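Side-chain contacts in GCN5-related N-acetyltransferase (Kribbella flavida, PDB 4IUS), which probably acts as an acyltransferase of the GNAT family, transferring an acyl group other than an amino-acyl group to an acceptor: residues Met4-Ala7 and Ala8-Ser12; Ala13-Gln16 and Gly17-Ser21; Thr179-Asp183 and Gly184-Val188. The protein carries 1 engineered substitution. One frame throughout, in Å; residues are numbered along the deposited sequence. Where two conformers were deposited one is given.

Interaction 1 of 3, residues Met4-Ala7 and Ala8-Ser12; sequences MGIA and ARIAS
The flat groups that meet along the start of helix 6-19 are peptide units. R9 N lies in the plane of the G5 carbonyl, 3.0 Å from G5 O. I10 N instead stands 23° off the plane of the I6 carbonyl, its N 2.9 Å from I6 O, and A11 N reaches A7 O in much the same way. G5 holds the N-cap position, so these bonds open the helix, and its carbonyl is bonded one turn on.

One side-chain pair, four residues apart, packs alongside these bonds. The I6 and I10 chains lie side by side and point the same way, and I6 CG1 meets I10 CD1 at 4.0 Å. The two get there by different first torsions: I6 turns CG1 away from its own backbone N (chi1 -169°), whereas I10 sets CG1 beside the backbone N and folds it back over the preceding turn, leaving I10 CG1 3.4 Å from I6 O. R9 touches the same oxygen with its aliphatic root, CB standing 3.5 Å from I6 O, before its extended chain leaves these turns; there the guanidinium NH2 bonds to T221 OG1 and D183 O. A11 CB rests 3.5 Å from A7 O. The small side chains of A7 and A11 also meet loops, A7 touching E84 and A11 touching P50 and A85.

Three strands of the mixed sheet receive these residues. I6, R9 and I10 pack on L222 of strand 222-225, with I10 also against W224, while A7 and A11 meet V82 of strand 78-82. I6 and A7 further touch K244 and A245 of strand 242-251, so the start of helix 6-19 lies against several strands of the large mixed sheet.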
loop_
_atom_site.group_PDB
_atom_site.type_symbol
_atom_site.label_atom_id
_atom_site.label_comp_id
_atom_site.label_asym_id
_atom_site.label_seq_id
_atom_site.Cartn_x
_atom_site.Cartn_y
_atom_site.Cartn_z
HETATM N N MSE A 4 -13.589 -2.298 16.109
HETATM C CA MSE A 4 -13.680 -0.839 16.041
HETATM C C MSE A 4 -12.282 -0.200 15.908
HETATM O O MSE A 4 -12.149 1.029 15.891
HETATM C CB MSE A 4 -14.405 -0.297 17.284
HETATM C CG MSE A 4 -15.876 -0.672 17.395
HETATM SE SE MSE A 4 -16.871 -0.132 15.822
HETATM C CE MSE A 4 -16.814 -1.786 14.758
ATOM N N GLY A 5 -11.248 -1.021 15.796
ATOM C CA GLY A 5 -9.915 -0.503 15.866
ATOM C C GLY A 5 -9.334 -0.082 14.531
ATOM O O GLY A 5 -9.792 -0.448 13.463
ATOM N N ILE A 6 -8.247 0.656 14.614
ATOM C CA ILE A 6 -7.596 1.207 13.431
ATOM C C ILE A 6 -7.062 0.081 12.523
ATOM O O ILE A 6 -7.109 0.194 11.295
ATOM C CB ILE A 6 -6.500 2.232 13.812
ATOM C CG1 ILE A 6 -6.017 2.985 12.571
ATOM C CG2 ILE A 6 -5.304 1.566 14.543
ATOM C CD1 ILE A 6 -5.087 4.138 12.903
ATOM N N ALA A 7 -6.515 -1.010 13.082
ATOM C CA ALA A 7 -5.969 -2.088 12.248
ATOM C C ALA A 7 -7.070 -2.692 11.362
ATOM O O ALA A 7 -6.897 -2.902 10.160
ATOM C CB ALA A 7 -5.294 -3.147 13.110
ATOM N N ALA A 8 -8.194 -3.011 11.976
ATOM C CA ALA A 8 -9.335 -3.537 11.242
ATOM C C ALA A 8 -9.872 -2.537 10.228
ATOM O O ALA A 8 -10.251 -2.940 9.125
ATOM C CB ALA A 8 -10.451 -4.012 12.190
ATOM N N ARG A 9 -9.905 -1.239 10.585
ATOM C CA ARG A 9 -10.370 -0.229 9.641
ATOM C C ARG A 9 -9.472 -0.215 8.400
ATOM O O ARG A 9 -9.970 -0.157 7.269
ATOM C CB ARG A 9 -10.385 1.113 10.322
ATOM C CG ARG A 9 -10.924 2.188 9.410
ATOM C CD ARG A 9 -10.961 3.544 10.053
ATOM N NE ARG A 9 -11.352 4.540 9.066
ATOM C CZ ARG A 9 -11.150 5.835 9.220
ATOM N NH1 ARG A 9 -10.555 6.317 10.306
ATOM N NH2 ARG A 9 -11.472 6.648 8.236
ATOM N N ILE A 10 -8.156 -0.261 8.598
ATOM C CA ILE A 10 -7.218 -0.225 7.501
ATOM C C ILE A 10 -7.344 -1.484 6.653
ATOM O O ILE A 10 -7.442 -1.418 5.412
ATOM C CB ILE A 10 -5.784 -0.056 7.989
ATOM C CG1 ILE A 10 -5.616 1.391 8.529
ATOM C CG2 ILE A 10 -4.776 -0.357 6.886
ATOM C CD1 ILE A 10 -4.294 1.622 9.246
ATOM N N ALA A 11 -7.417 -2.653 7.282
ATOM C CA ALA A 11 -7.541 -3.908 6.520
ATOM C C ALA A 11 -8.829 -3.926 5.701
ATOM O O ALA A 11 -8.853 -4.372 4.553
ATOM C CB ALA A 11 -7.451 -5.104 7.452
ATOM N N SER A 12 -9.922 -3.487 6.292
ATOM C CA SER A 12 -11.201 -3.463 5.623
ATOM C C SER A 12 -11.196 -2.495 4.427
ATOM O O SER A 12 -11.740 -2.803 3.375
ATOM C CB SER A 12 -12.339 -3.105 6.597
ATOM O OG SER A 12 -12.598 -4.150 7.513
#

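Interaction 2 of 3, residues Ala13-Gln16 and Gly17-Ser21; sequences AQLQ and GLVRS. With SO4 (sulfate ion), chain C; EDO (1,2-ethanediol), chain E; SO4 (sulfate ion), chain D.
Q16 and R20 reach one sulfate from positions four residues apart, through extended chains that set out differently. Q16 has CG opposite its backbone N (chi1 -175°), whereas R20 keeps CG beside its own N (chi1 -62°) and runs straight on to NE. The R20 guanidinium meets the chain C sulfate with its edge: NE gives an almost linear bond (175°) to sulfate O2 at 2.6 Å, and NH2 bonds to O1 of the same ion at 2.9 Å. The backbone O of Q16 lies over one face of the guanidinium. From the amide, Q16 NE2 approaches O3 of that ion at 3.1 Å, with a longer bond to its O1, and bonds to O2 of the chain D sulfate at 2.9 Å. Both ions probably come from the crystallisation liquor.

Q16 lies on helix 6-19, whose backbone bonds here run from G17, L18 and V19 to A13, Q14 and L15 in the i to i+4 pattern. On other sides of the helix the side-chain contacts are apolar. L15 and V19 cross obliquely, with L15 CD1 3.6 Å from V19 CG1, and both pack on L33 of strand 30-35; an alanine in place of V19 would probably open a gap beside L15 CD1 and weaken the hold on that strand. Q14 and L18 run side by side, Q14 CG touching L18 CD1 at 3.9 Å, and both rest on V46 of strand 44-47. At G17 a bound ethanediol, probably also from the crystallisation liquor, takes the place beside the backbone: its O2 bonds to A13 O at 3.0 Å, in a spot that a side chain on G17 would collide with. R20 NH2 has a further partner in I181 O, and its side chain touches A180 and A182 of the same loop.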
loop_
_atom_site.group_PDB
_atom_site.type_symbol
_atom_site.label_atom_id
_atom_site.label_comp_id
_atom_site.label_asym_id
_atom_site.label_seq_id
_atom_site.Cartn_x
_atom_site.Cartn_y
_atom_site.Cartn_z
ATOM N N ALA A 13 -10.583 -1.335 4.607
ATOM C CA ALA A 13 -10.482 -0.362 3.540
ATOM C C ALA A 13 -9.592 -0.884 2.422
ATOM O O ALA A 13 -9.893 -0.638 1.228
ATOM C CB ALA A 13 -9.958 0.965 4.066
ATOM N N GLN A 14 -8.511 -1.576 2.763
ATOM C CA GLN A 14 -7.663 -2.166 1.750
ATOM C C GLN A 14 -8.463 -3.152 0.895
ATOM O O GLN A 14 -8.392 -3.142 -0.328
ATOM C CB GLN A 14 -6.472 -2.855 2.403
ATOM C CG GLN A 14 -5.461 -3.413 1.434
ATOM C CD GLN A 14 -4.427 -4.207 2.182
ATOM O OE1 GLN A 14 -3.321 -3.736 2.401
ATOM N NE2 GLN A 14 -4.810 -5.391 2.648
ATOM N N LEU A 15 -9.231 -4.013 1.550
ATOM C CA LEU A 15 -10.061 -4.967 0.817
ATOM C C LEU A 15 -11.059 -4.269 -0.102
ATOM O O LEU A 15 -11.200 -4.630 -1.262
ATOM C CB LEU A 15 -10.759 -5.905 1.775
ATOM C CG LEU A 15 -11.709 -6.943 1.221
ATOM C CD1 LEU A 15 -11.068 -7.852 0.195
ATOM C CD2 LEU A 15 -12.366 -7.726 2.349
ATOM N N GLN A 16 -11.747 -3.273 0.443
ATOM C CA GLN A 16 -12.720 -2.503 -0.316
ATOM C C GLN A 16 -12.075 -1.914 -1.576
ATOM O O GLN A 16 -12.665 -1.943 -2.676
ATOM C CB GLN A 16 -13.312 -1.398 0.571
ATOM C CG GLN A 16 -14.421 -0.582 -0.060
ATOM C CD GLN A 16 -14.931 0.517 0.847
ATOM O OE1 GLN A 16 -14.736 0.495 2.068
ATOM N NE2 GLN A 16 -15.587 1.491 0.255
ATOM N N GLY A 17 -10.839 -1.411 -1.452
ATOM C CA GLY A 17 -10.122 -0.870 -2.622
ATOM C C GLY A 17 -9.743 -1.948 -3.625
ATOM O O GLY A 17 -9.938 -1.789 -4.849
ATOM N N LEU A 18 -9.250 -3.058 -3.118
ATOM C CA LEU A 18 -8.725 -4.105 -3.984
ATOM C C LEU A 18 -9.810 -4.747 -4.834
ATOM O O LEU A 18 -9.572 -5.123 -5.984
ATOM C CB LEU A 18 -8.021 -5.190 -3.187
ATOM C CG LEU A 18 -6.661 -4.801 -2.588
ATOM C CD1 LEU A 18 -6.224 -5.816 -1.532
ATOM C CD2 LEU A 18 -5.564 -4.643 -3.648
ATOM N N VAL A 19 -11.001 -4.932 -4.256
ATOM C CA VAL A 19 -12.066 -5.639 -4.956
ATOM C C VAL A 19 -12.662 -4.843 -6.106
ATOM O O VAL A 19 -13.334 -5.410 -6.942
ATOM C CB VAL A 19 -13.210 -6.104 -4.034
ATOM C CG1 VAL A 19 -12.732 -7.068 -2.957
ATOM C CG2 VAL A 19 -13.982 -4.956 -3.433
ATOM N N ARG A 20 -12.405 -3.534 -6.175
ATOM C CA ARG A 20 -12.928 -2.747 -7.285
ATOM C C ARG A 20 -12.388 -3.224 -8.630
ATOM O O ARG A 20 -13.037 -2.955 -9.642
ATOM C CB ARG A 20 -12.632 -1.267 -7.116
ATOM C CG ARG A 20 -13.258 -0.650 -5.877
ATOM C CD ARG A 20 -12.790 0.779 -5.713
ATOM N NE ARG A 20 -13.449 1.454 -4.592
ATOM C CZ ARG A 20 -12.849 2.268 -3.706
ATOM N NH1 ARG A 20 -11.555 2.513 -3.754
ATOM N NH2 ARG A 20 -13.568 2.850 -2.771
ATOM N N SER A 21 -11.217 -3.862 -8.657
ATOM C CA SER A 21 -10.614 -4.295 -9.908
ATOM C C SER A 21 -10.159 -5.762 -9.946
ATOM O O SER A 21 -9.404 -6.175 -10.818
ATOM C CB SER A 21 -9.430 -3.390 -10.262
ATOM O OG SER A 21 -8.439 -3.498 -9.292
HETATM S S SO4 C . -16.971 1.335 -3.290
HETATM O O1 SO4 C . -16.487 2.589 -2.675
HETATM O O2 SO4 C . -16.026 0.898 -4.342
HETATM O O3 SO4 C . -16.965 0.248 -2.286
HETATM O O4 SO4 C . -18.301 1.534 -3.888
HETATM C C1 EDO E . -6.386 2.237 0.900
HETATM O O1 EDO E . -6.072 1.368 2.002
HETATM C C2 EDO E . -7.896 2.233 0.690
HETATM O O2 EDO E . -8.277 1.300 -0.343
HETATM S S SO4 D . -17.391 4.571 1.764
HETATM O O1 SO4 D . -17.147 5.605 2.791
HETATM O O2 SO4 D . -16.140 4.166 1.073
HETATM O O3 SO4 D . -17.998 3.366 2.356
HETATM O O4 SO4 D . -18.355 5.137 0.815
#

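Interaction 3 of 3, residues Thr179-Asp183 and Gly184-Val188; sequences TAIAD and GVTEV. With SO4 (sulfate ion), chain D.
T186 OG1 donates a hydrogen bond of 2.8 Å to T179 O, the shortest polar link between the two arms of this turn. T186 directs its hydroxyl away from its own backbone N (chi1 -170°), across to the facing arm. T179 takes the opposite role: its OG1 accepts a nearly straight bond (171°) from E187 N at 3.0 Å. T179 N in turn gives a bond to E187 O at 2.9 Å. Two threonine hydroxyls therefore join in holding the arms together where the chain leaves strand 171-179.

Beyond them the chain closes in a two-residue beta hairpin with a type I' turn, A182 to V185, with positive phi at D183 and G184. A182 and V185 form an antiparallel hydrogen-bonded pair; A182 N reaches V185 O at 3.0 Å, and V185 N bonds back to A182 O at 2.9 Å, from well above the carbonyl plane. The hairpin links neighbouring strands of the acetyltransferase sheet, and strand 185-193 then runs parallel to 222-225, an arrangement consistent with the central parallel pair of the GNAT fold.

I181 packs across the arms, its CD1 4.0 Å from T186 CB and its CG2 3.6 Å from G184 N. At the tip D183 N bonds to O2 of the chain D sulfate at 2.8 Å, while V185 packs on R9 and A13 of helix 6-19.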
loop_
_atom_site.group_PDB
_atom_site.type_symbol
_atom_site.label_atom_id
_atom_site.label_comp_id
_atom_site.label_asym_id
_atom_site.label_seq_id
_atom_site.Cartn_x
_atom_site.Cartn_y
_atom_site.Cartn_z
ATOM N N THR A 179 -3.707 6.337 -2.813
ATOM C CA THR A 179 -4.669 5.467 -3.400
ATOM C C THR A 179 -6.086 6.024 -3.328
ATOM O O THR A 179 -6.377 6.899 -2.525
ATOM C CB THR A 179 -4.662 4.060 -2.752
ATOM O OG1 THR A 179 -5.083 4.211 -1.390
ATOM C CG2 THR A 179 -3.296 3.429 -2.820
ATOM N N ALA A 180 -6.962 5.490 -4.177
ATOM C CA ALA A 180 -8.369 5.793 -4.102
ATOM C C ALA A 180 -8.858 5.606 -2.668
ATOM O O ALA A 180 -8.580 4.593 -2.007
ATOM C CB ALA A 180 -9.142 4.897 -5.046
ATOM N N ILE A 181 -9.686 6.533 -2.200
ATOM C CA ILE A 181 -10.195 6.498 -0.842
ATOM C C ILE A 181 -11.217 5.362 -0.734
ATOM O O ILE A 181 -12.004 5.134 -1.659
ATOM C CB ILE A 181 -10.783 7.857 -0.439
ATOM C CG1 ILE A 181 -9.701 8.884 -0.084
ATOM C CG2 ILE A 181 -11.783 7.714 0.726
ATOM C CD1 ILE A 181 -8.647 9.261 -1.101
ATOM N N ALA A 182 -11.215 4.691 0.407
ATOM C CA ALA A 182 -12.212 3.690 0.776
ATOM C C ALA A 182 -12.523 3.910 2.255
ATOM O O ALA A 182 -11.640 3.867 3.074
ATOM C CB ALA A 182 -11.675 2.284 0.520
ATOM N N ASP A 183 -13.789 4.157 2.607
ATOM C CA ASP A 183 -14.148 4.420 4.012
ATOM C C ASP A 183 -13.269 5.500 4.650
ATOM O O ASP A 183 -12.855 5.388 5.807
ATOM C CB ASP A 183 -14.057 3.131 4.901
ATOM C CG ASP A 183 -14.427 3.384 6.379
ATOM O OD1 ASP A 183 -15.479 4.027 6.643
ATOM O OD2 ASP A 183 -13.678 2.931 7.315
ATOM N N GLY A 184 -12.966 6.536 3.881
ATOM C CA GLY A 184 -12.140 7.636 4.386
ATOM C C GLY A 184 -10.643 7.344 4.476
ATOM O O GLY A 184 -9.872 8.209 4.892
ATOM N N VAL A 185 -10.227 6.145 4.101
ATOM C CA VAL A 185 -8.859 5.714 4.238
ATOM C C VAL A 185 -8.171 5.755 2.881
ATOM O O VAL A 185 -8.732 5.357 1.868
ATOM C CB VAL A 185 -8.771 4.275 4.811
ATOM C CG1 VAL A 185 -7.324 3.913 5.042
ATOM C CG2 VAL A 185 -9.581 4.141 6.085
ATOM N N THR A 186 -6.931 6.255 2.900
ATOM C CA THR A 186 -6.021 6.192 1.765
ATOM C C THR A 186 -4.681 5.624 2.219
ATOM O O THR A 186 -4.304 5.795 3.358
ATOM C CB THR A 186 -5.816 7.588 1.119
ATOM O OG1 THR A 186 -5.094 7.435 -0.123
ATOM C CG2 THR A 186 -5.067 8.547 2.031
ATOM N N GLU A 187 -3.981 4.963 1.297
ATOM C CA GLU A 187 -2.607 4.575 1.439
ATOM C C GLU A 187 -1.732 5.542 0.671
ATOM O O GLU A 187 -1.993 5.771 -0.515
ATOM C CB GLU A 187 -2.385 3.151 0.948
ATOM C CG GLU A 187 -0.932 2.724 1.162
ATOM C CD GLU A 187 -0.514 1.404 0.538
ATOM O OE1 GLU A 187 -1.368 0.784 -0.103
ATOM O OE2 GLU A 187 0.669 1.009 0.726
ATOM N N VAL A 188 -0.695 6.067 1.302
ATOM C CA VAL A 188 0.319 6.864 0.631
ATOM C C VAL A 188 1.456 5.906 0.273
ATOM O O VAL A 188 1.927 5.133 1.125
ATOM C CB VAL A 188 0.788 8.045 1.496
ATOM C CG1 VAL A 188 1.960 8.750 0.852
ATOM C CG2 VAL A 188 -0.375 9.016 1.694
HETATM S S SO4 D . -17.391 4.571 1.764
HETATM O O1 SO4 D . -17.147 5.605 2.791
HETATM O O2 SO4 D . -16.140 4.166 1.073
HETATM O O3 SO4 D . -17.998 3.366 2.356
HETATM O O4 SO4 D . -18.355 5.137 0.815
#

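Interactions 1 and 2 follow one another on helix 6-19, the first partly buried against the large mixed sheet, the second a surface contact with exposed Q16 and R20. Interaction 1 relies on backbone bonds, alanines and an isoleucine pair; interaction 2 adds apolar packing on the three-stranded sheet and polar ends bound to sulfate. Interaction 3, also partly buried, joins its arms by hairpin backbone bonds and threonine hydroxyls. It meets both halves of the helix: R9 NE forms a salt bridge with D183 OD2 at 3.3 Å, and A13 CB packs on V185 CB at 3.6 Å. The chain D sulfate bridges interactions 2 and 3.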